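Local coordinates for protein benzoylformate Decarboxylase (Polynucleobacter necessarius, PDB 4K9Q) that probably acts as a thiamine diphosphate- and magnesium-dependent decarboxylase of the benzoylformate decarboxylase type, in the TPP enzyme family, at residues 458-468 / 523-531. Residues are numbered along the deposited sequence; the frame is centred on the assembly and turned at random.
Sequences EYGILKQFAEL and PITKELKPL. With MG (magnesium ion), chain C; TPP (thiamine diphosphate), chain D.
E458 reaches K526 with its carboxylate: K526 NZ forms a salt bridge with E458 OE1 at 3.1 Å, its hydrogen bond a weak one, and K463 NZ, from the first turn of helix 460-468, gives the same OE1 a shorter bond of 2.9 Å on its anti side. The shared carboxylate, with D478 as a second partner of K463, probably offsets the like charges of the two ammonium groups. With CG between backbone N and carbonyl carbon (chi1 67°) and an extended chain beyond, the carboxylate meets the 523-531 tail while the E458 carbonyl binds magnesium. With an alanine at E458, K526 would probably keep just a long, weak pairing to D478. L528 lays both methyls against G460, which has no side chain to hold them off. Long enough to span to the tail, Q464 gives an NE2 N-H to K529 O from above the carbonyl plane, the 2.5 Å length doubtfully short. L531 closes the row, CD1 centred over the F465 ring face (3.9 Å from its centroid). Behind this layer, N456 and D429 complete the protein's share of the magnesium site, and G460 N and I461 N bind the diphosphate. E458 thus probably couples the C-terminal tail to the cofactor site.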
ATOM      1  N   GLU A 458      -2.906  18.054 -34.453  1.00 12.71           N
ATOM      2  CA  GLU A 458      -1.672  17.739 -33.738  1.00  9.34           C
ATOM      3  C   GLU A 458      -1.854  17.869 -32.234  1.00 11.80           C
ATOM      4  O   GLU A 458      -2.791  18.499 -31.770  1.00 10.85           O
ATOM      5  CB  GLU A 458      -0.551  18.687 -34.193  1.00 13.96           C
ATOM      6  CG  GLU A 458      -0.786  20.150 -33.785  1.00 15.49           C
ATOM      7  CD  GLU A 458       0.099  21.157 -34.526  1.00 19.61           C
ATOM      8  OE1 GLU A 458       1.039  20.741 -35.239  1.00 18.22           O
ATOM      9  OE2 GLU A 458      -0.173  22.375 -34.393  1.00 20.98           O
ATOM     10  N   TYR A 459      -0.958  17.260 -31.470  1.00 11.16           N
ATOM     11  CA  TYR A 459      -0.849  17.563 -30.058  1.00 11.90           C
ATOM     12  C   TYR A 459       0.051  18.802 -29.956  1.00 12.43           C
ATOM     13  O   TYR A 459       1.252  18.702 -29.705  1.00 11.16           O
ATOM     14  CB  TYR A 459      -0.214  16.384 -29.318  1.00 13.15           C
ATOM     15  CG  TYR A 459      -1.072  15.127 -29.132  1.00 11.85           C
ATOM     16  CD1 TYR A 459      -2.398  15.190 -28.680  1.00 12.45           C
ATOM     17  CD2 TYR A 459      -0.522  13.866 -29.354  1.00 11.74           C
ATOM     18  CE1 TYR A 459      -3.146  14.025 -28.481  1.00 13.49           C
ATOM     19  CE2 TYR A 459      -1.259  12.710 -29.156  1.00 12.30           C
ATOM     20  CZ  TYR A 459      -2.570  12.792 -28.717  1.00 11.02           C
ATOM     21  OH  TYR A 459      -3.286  11.624 -28.524  1.00 11.59           O
ATOM     22  N   GLY A 460      -0.535  19.972 -30.203  1.00 13.36           N
ATOM     23  CA  GLY A 460       0.229  21.197 -30.386  1.00 11.50           C
ATOM     24  C   GLY A 460       1.170  21.538 -29.251  1.00 15.49           C
ATOM     25  O   GLY A 460       2.343  21.865 -29.477  1.00 15.33           O
ATOM     26  N   ILE A 461       0.668  21.473 -28.029  1.00 12.96           N
ATOM     27  CA  ILE A 461       1.482  21.907 -26.909  1.00 16.32           C
ATOM     28  C   ILE A 461       2.681  20.983 -26.712  1.00 15.35           C
ATOM     29  O   ILE A 461       3.711  21.415 -26.199  1.00 15.70           O
ATOM     30  CB  ILE A 461       0.675  22.069 -25.616  1.00 14.18           C
ATOM     31  CG1 ILE A 461       1.491  22.891 -24.604  1.00 22.95           C
ATOM     32  CG2 ILE A 461       0.308  20.721 -25.051  1.00 17.50           C
ATOM     33  CD1 ILE A 461       0.738  23.314 -23.373  1.00 21.98           C
ATOM     34  N   LEU A 462       2.570  19.723 -27.130  1.00 12.36           N
ATOM     35  CA  LEU A 462       3.740  18.838 -27.043  1.00 13.40           C
ATOM     36  C   LEU A 462       4.847  19.249 -28.019  1.00 15.68           C
ATOM     37  O   LEU A 462       6.030  19.014 -27.760  1.00 15.41           O
ATOM     38  CB  LEU A 462       3.363  17.373 -27.255  1.00 13.61           C
ATOM     39  CG  LEU A 462       2.385  16.773 -26.239  1.00 12.77           C
ATOM     40  CD1 LEU A 462       2.191  15.285 -26.479  1.00 12.38           C
ATOM     41  CD2 LEU A 462       2.839  17.048 -24.807  1.00 15.87           C
ATOM     42  N   LYS A 463       4.477  19.863 -29.136  1.00 12.41           N
ATOM     43  CA  LYS A 463       5.490  20.387 -30.056  1.00 13.96           C
ATOM     44  C   LYS A 463       6.114  21.657 -29.480  1.00 17.85           C
ATOM     45  O   LYS A 463       7.292  21.929 -29.698  1.00 18.00           O
ATOM     46  CB  LYS A 463       4.897  20.649 -31.449  1.00 16.83           C
ATOM     47  CG  LYS A 463       4.462  19.379 -32.182  1.00 14.38           C
ATOM     48  CD  LYS A 463       4.021  19.678 -33.605  1.00 18.81           C
ATOM     49  CE  LYS A 463       3.531  18.415 -34.296  1.00 17.04           C
ATOM     50  NZ  LYS A 463       3.098  18.692 -35.701  1.00 19.89           N
ATOM     51  N   GLN A 464       5.316  22.429 -28.747  1.00 16.61           N
ATOM     52  CA  GLN A 464       5.824  23.607 -28.053  1.00 18.38           C
ATOM     53  C   GLN A 464       6.853  23.158 -27.022  1.00 21.01           C
ATOM     54  O   GLN A 464       7.916  23.759 -26.882  1.00 23.02           O
ATOM     55  CB  GLN A 464       4.690  24.369 -27.366  1.00 17.61           C
ATOM     56  CG  GLN A 464       3.693  25.018 -28.335  1.00 18.16           C
ATOM     57  CD  GLN A 464       2.565  25.762 -27.637  1.00 23.54           C
ATOM     58  OE1 GLN A 464       1.878  25.220 -26.763  1.00 23.23           O
ATOM     59  NE2 GLN A 464       2.367  27.019 -28.023  1.00 27.57           N
ATOM     60  N   PHE A 465       6.528  22.097 -26.294  1.00 19.55           N
ATOM     61  CA  PHE A 465       7.462  21.538 -25.323  1.00 19.08           C
ATOM     62  C   PHE A 465       8.715  20.963 -25.970  1.00 21.38           C
ATOM     63  O   PHE A 465       9.809  21.088 -25.425  1.00 24.37           O
ATOM     64  CB  PHE A 465       6.785  20.442 -24.508  1.00 18.54           C
ATOM     65  CG  PHE A 465       6.338  20.887 -23.167  1.00 20.74           C
ATOM     66  CD1 PHE A 465       7.231  20.920 -22.111  1.00 21.06           C
ATOM     67  CD2 PHE A 465       5.029  21.275 -22.950  1.00 24.89           C
ATOM     68  CE1 PHE A 465       6.824  21.327 -20.845  1.00 22.04           C
ATOM     69  CE2 PHE A 465       4.612  21.690 -21.689  1.00 30.53           C
ATOM     70  CZ  PHE A 465       5.515  21.714 -20.637  1.00 26.23           C
ATOM     71  N   ALA A 466       8.555  20.307 -27.113  1.00 16.87           N
ATOM     72  CA  ALA A 466       9.692  19.703 -27.795  1.00 20.31           C
ATOM     73  C   ALA A 466      10.692  20.789 -28.194  1.00 26.88           C
ATOM     74  O   ALA A 466      11.899  20.546 -28.233  1.00 29.28           O
ATOM     75  CB  ALA A 466       9.237  18.926 -29.023  1.00 21.78           C
ATOM     76  N   GLU A 467      10.172  21.978 -28.494  1.00 26.40           N
ATOM     77  CA  GLU A 467      10.989  23.132 -28.880  1.00 28.33           C
ATOM     78  C   GLU A 467      11.733  23.707 -27.674  1.00 32.55           C
ATOM     79  O   GLU A 467      12.963  23.796 -27.670  1.00 37.93           O
ATOM     80  CB  GLU A 467      10.102  24.203 -29.536  1.00 29.16           C
ATOM     81  CG  GLU A 467      10.774  25.555 -29.758  0.60 34.00           C
ATOM     82  CD  GLU A 467      11.521  25.635 -31.076  0.55 41.19           C
ATOM     83  OE1 GLU A 467      11.502  24.640 -31.836  0.73 42.20           O
ATOM     84  OE2 GLU A 467      12.123  26.696 -31.354  0.63 44.25           O
ATOM     85  N   LEU A 468      10.981  24.078 -26.642  1.00 28.14           N
ATOM     86  CA  LEU A 468      11.557  24.604 -25.410  1.00 37.46           C
ATOM     87  C   LEU A 468      12.565  23.638 -24.786  1.00 34.04           C
ATOM     88  O   LEU A 468      13.588  24.059 -24.247  1.00 40.98           O
ATOM     89  CB  LEU A 468      10.447  24.909 -24.397  1.00 31.58           C
ATOM     90  CG  LEU A 468      10.895  25.352 -23.000  1.00 39.14           C
ATOM     91  CD1 LEU A 468      11.230  26.833 -23.001  1.00 44.61           C
ATOM     92  CD2 LEU A 468       9.832  25.047 -21.955  1.00 38.89           C
ATOM     93  N   PRO A 523     -11.210  24.338 -37.931  1.00 13.92           N
ATOM     94  CA  PRO A 523      -9.824  24.111 -38.354  1.00 13.30           C
ATOM     95  C   PRO A 523      -8.998  25.369 -38.105  1.00 13.16           C
ATOM     96  O   PRO A 523      -9.426  26.470 -38.472  1.00 15.57           O
ATOM     97  CB  PRO A 523      -9.943  23.857 -39.862  1.00 16.48           C
ATOM     98  CG  PRO A 523     -11.390  23.665 -40.135  1.00 22.22           C
ATOM     99  CD  PRO A 523     -12.145  24.383 -39.064  1.00 18.00           C
ATOM    100  N   ILE A 524      -7.837  25.222 -37.473  1.00 10.55           N
ATOM    101  CA  ILE A 524      -6.975  26.362 -37.222  1.00 11.71           C
ATOM    102  C   ILE A 524      -5.580  26.092 -37.757  1.00 12.88           C
ATOM    103  O   ILE A 524      -5.240  24.954 -38.104  1.00 14.38           O
ATOM    104  CB  ILE A 524      -6.899  26.721 -35.718  1.00 11.61           C
ATOM    105  CG1 ILE A 524      -6.410  25.520 -34.897  1.00 14.05           C
ATOM    106  CG2 ILE A 524      -8.272  27.209 -35.228  1.00 14.08           C
ATOM    107  CD1 ILE A 524      -5.981  25.876 -33.474  1.00 12.54           C
ATOM    108  N   THR A 525      -4.779  27.146 -37.826  1.00 12.66           N
ATOM    109  CA  THR A 525      -3.388  27.023 -38.203  1.00 13.84           C
ATOM    110  C   THR A 525      -2.688  25.999 -37.315  1.00 17.91           C
ATOM    111  O   THR A 525      -3.037  25.839 -36.133  1.00 15.94           O
ATOM    112  CB  THR A 525      -2.680  28.380 -38.101  1.00 19.09           C
ATOM    113  OG1 THR A 525      -1.300  28.235 -38.455  1.00 17.02           O
ATOM    114  CG2 THR A 525      -2.808  28.942 -36.686  1.00 14.57           C
ATOM    115  N   LYS A 526      -1.723  25.297 -37.909  1.00 17.17           N
ATOM    116  CA  LYS A 526      -0.895  24.334 -37.197  1.00 21.91           C
ATOM    117  C   LYS A 526       0.308  25.029 -36.580  1.00 24.27           C
ATOM    118  O   LYS A 526       1.028  24.435 -35.775  1.00 26.55           O
ATOM    119  CB  LYS A 526      -0.438  23.207 -38.132  1.00 19.34           C
ATOM    120  CG  LYS A 526      -1.580  22.423 -38.772  1.00 28.44           C
ATOM    121  CD  LYS A 526      -1.068  21.373 -39.755  1.00 30.01           C
ATOM    122  CE  LYS A 526      -0.976  19.981 -39.132  1.00 36.61           C
ATOM    123  NZ  LYS A 526       0.067  19.848 -38.072  1.00 34.58           N
ATOM    124  N   GLU A 527       0.524  26.290 -36.951  1.00 19.99           N
ATOM    125  CA  GLU A 527       1.615  27.053 -36.369  1.00 22.87           C
ATOM    126  C   GLU A 527       1.316  27.244 -34.895  1.00 24.98           C
ATOM    127  O   GLU A 527       0.154  27.350 -34.495  1.00 27.72           O
ATOM    128  CB  GLU A 527       1.809  28.402 -37.068  1.00 27.28           C
ATOM    129  CG  GLU A 527       2.150  28.295 -38.557  1.00 25.15           C
ATOM    130  CD  GLU A 527       3.334  27.378 -38.842  0.63 31.20           C
ATOM    131  OE1 GLU A 527       4.318  27.410 -38.075  1.00 40.77           O
ATOM    132  OE2 GLU A 527       3.280  26.621 -39.835  0.25 27.10           O
ATOM    133  N   LEU A 528       2.369  27.274 -34.088  1.00 26.31           N
ATOM    134  CA  LEU A 528       2.217  27.362 -32.644  1.00 23.84           C
ATOM    135  C   LEU A 528       3.092  28.472 -32.080  1.00 27.55           C
ATOM    136  O   LEU A 528       4.265  28.603 -32.436  1.00 26.65           O
ATOM    137  CB  LEU A 528       2.594  26.026 -31.990  1.00 21.92           C
ATOM    138  CG  LEU A 528       1.726  24.804 -32.309  1.00 22.41           C
ATOM    139  CD1 LEU A 528       2.530  23.530 -32.116  1.00 17.60           C
ATOM    140  CD2 LEU A 528       0.475  24.786 -31.425  1.00 22.61           C
ATOM    141  N   LYS A 529       2.504  29.273 -31.201  1.00 26.37           N
ATOM    142  CA  LYS A 529       3.254  30.286 -30.480  1.00 28.24           C
ATOM    143  C   LYS A 529       4.179  29.606 -29.474  1.00 29.14           C
ATOM    144  O   LYS A 529       4.068  28.401 -29.240  0.70 23.12           O
ATOM    145  CB  LYS A 529       2.291  31.250 -29.788  1.00 29.64           C
ATOM    146  CG  LYS A 529       1.476  32.071 -30.782  1.00 29.19           C
ATOM    147  CD  LYS A 529       0.295  32.753 -30.129  1.00 30.37           C
ATOM    148  CE  LYS A 529      -0.567  33.454 -31.176  1.00 36.07           C
ATOM    149  NZ  LYS A 529       0.205  34.484 -31.928  1.00 38.95           N
ATOM    150  N   PRO A 530       5.125  30.369 -28.910  1.00 29.08           N
ATOM    151  CA  PRO A 530       6.020  29.864 -27.859  1.00 27.71           C
ATOM    152  C   PRO A 530       5.244  29.519 -26.594  1.00 29.98           C
ATOM    153  O   PRO A 530       4.177  30.091 -26.366  1.00 27.14           O
ATOM    154  CB  PRO A 530       6.942  31.055 -27.584  1.00 25.92           C
ATOM    155  CG  PRO A 530       6.912  31.863 -28.848  1.00 30.74           C
ATOM    156  CD  PRO A 530       5.503  31.719 -29.364  1.00 30.75           C
ATOM    157  N   LEU A 531       5.767  28.600 -25.787  1.00 30.38           N
ATOM    158  CA  LEU A 531       5.119  28.247 -24.523  1.00 34.94           C
ATOM    159  C   LEU A 531       4.832  29.476 -23.657  1.00 34.52           C
ATOM    160  O   LEU A 531       3.738  29.615 -23.095  1.00 38.89           O
ATOM    161  CB  LEU A 531       5.975  27.255 -23.734  1.00 37.23           C
ATOM    162  CG  LEU A 531       5.753  25.756 -23.926  1.00 34.54           C
ATOM    163  CD1 LEU A 531       6.628  24.975 -22.948  1.00 31.87           C
ATOM    164  CD2 LEU A 531       4.288  25.392 -23.730  1.00 34.14           C
TER
HETATM  165 MG    MG C 601      -4.526  19.890 -31.228  1.00 10.32          MG
HETATM  166  N1' TPP D 602      -2.554  11.767 -21.535  1.00 11.16           N
HETATM  167  C2' TPP D 602      -3.307  12.296 -20.499  1.00 13.06           C
HETATM  168  CM2 TPP D 602      -4.408  11.492 -19.873  1.00 13.69           C
HETATM  169  N3' TPP D 602      -3.049  13.563 -20.011  1.00 11.81           N
HETATM  170  C4' TPP D 602      -2.040  14.314 -20.561  1.00 14.76           C
HETATM  171  N4' TPP D 602      -1.786  15.528 -20.076  1.00 14.21           N
HETATM  172  C5' TPP D 602      -1.300  13.805 -21.629  1.00 13.17           C
HETATM  173  C6' TPP D 602      -1.543  12.519 -22.111  1.00 13.00           C
HETATM  174  C7' TPP D 602      -0.192  14.628 -22.232  1.00 13.93           C
HETATM  175  N3  TPP D 602      -0.585  15.783 -23.028  1.00 15.00           N
HETATM  176  C2  TPP D 602      -0.558  17.094 -22.582  1.00 20.14           C
HETATM  177  S1  TPP D 602      -1.013  18.176 -23.685  0.75 14.64           S
HETATM  178  C5  TPP D 602      -1.254  17.014 -24.782  1.00 11.77           C
HETATM  179  C4  TPP D 602      -0.979  15.727 -24.328  1.00 19.58           C
HETATM  180  CM4 TPP D 602      -1.118  14.459 -25.133  1.00 12.14           C
HETATM  181  C6  TPP D 602      -1.700  17.465 -26.144  1.00 17.16           C
HETATM  182  C7  TPP D 602      -3.044  18.174 -26.186  1.00 13.81           C
HETATM  183  O7  TPP D 602      -3.363  18.264 -27.555  1.00 16.37           O
HETATM  184  PA  TPP D 602      -4.682  19.031 -28.065  1.00 14.79           P
HETATM  185  O1A TPP D 602      -5.826  18.685 -27.156  1.00 14.04           O
HETATM  186  O2A TPP D 602      -4.980  18.661 -29.482  1.00 14.48           O
HETATM  187  O3A TPP D 602      -4.360  20.583 -27.797  1.00 13.58           O
HETATM  188  PB  TPP D 602      -3.334  21.541 -28.581  1.00 14.54           P
HETATM  189  O1B TPP D 602      -2.070  21.546 -27.783  1.00 17.35           O
HETATM  190  O2B TPP D 602      -3.975  22.910 -28.595  1.00 18.59           O
HETATM  191  O3B TPP D 602      -3.058  21.028 -29.958  1.00 12.17           O
HETATM  192  O   HOH W   1       8.177  26.693 -27.349  1.00 27.63           O
HETATM  193  O   HOH W   2       1.139  29.246 -26.113  1.00 34.20           O
HETATM  194  O   HOH W   3      -5.967  21.643 -30.627  1.00 13.80           O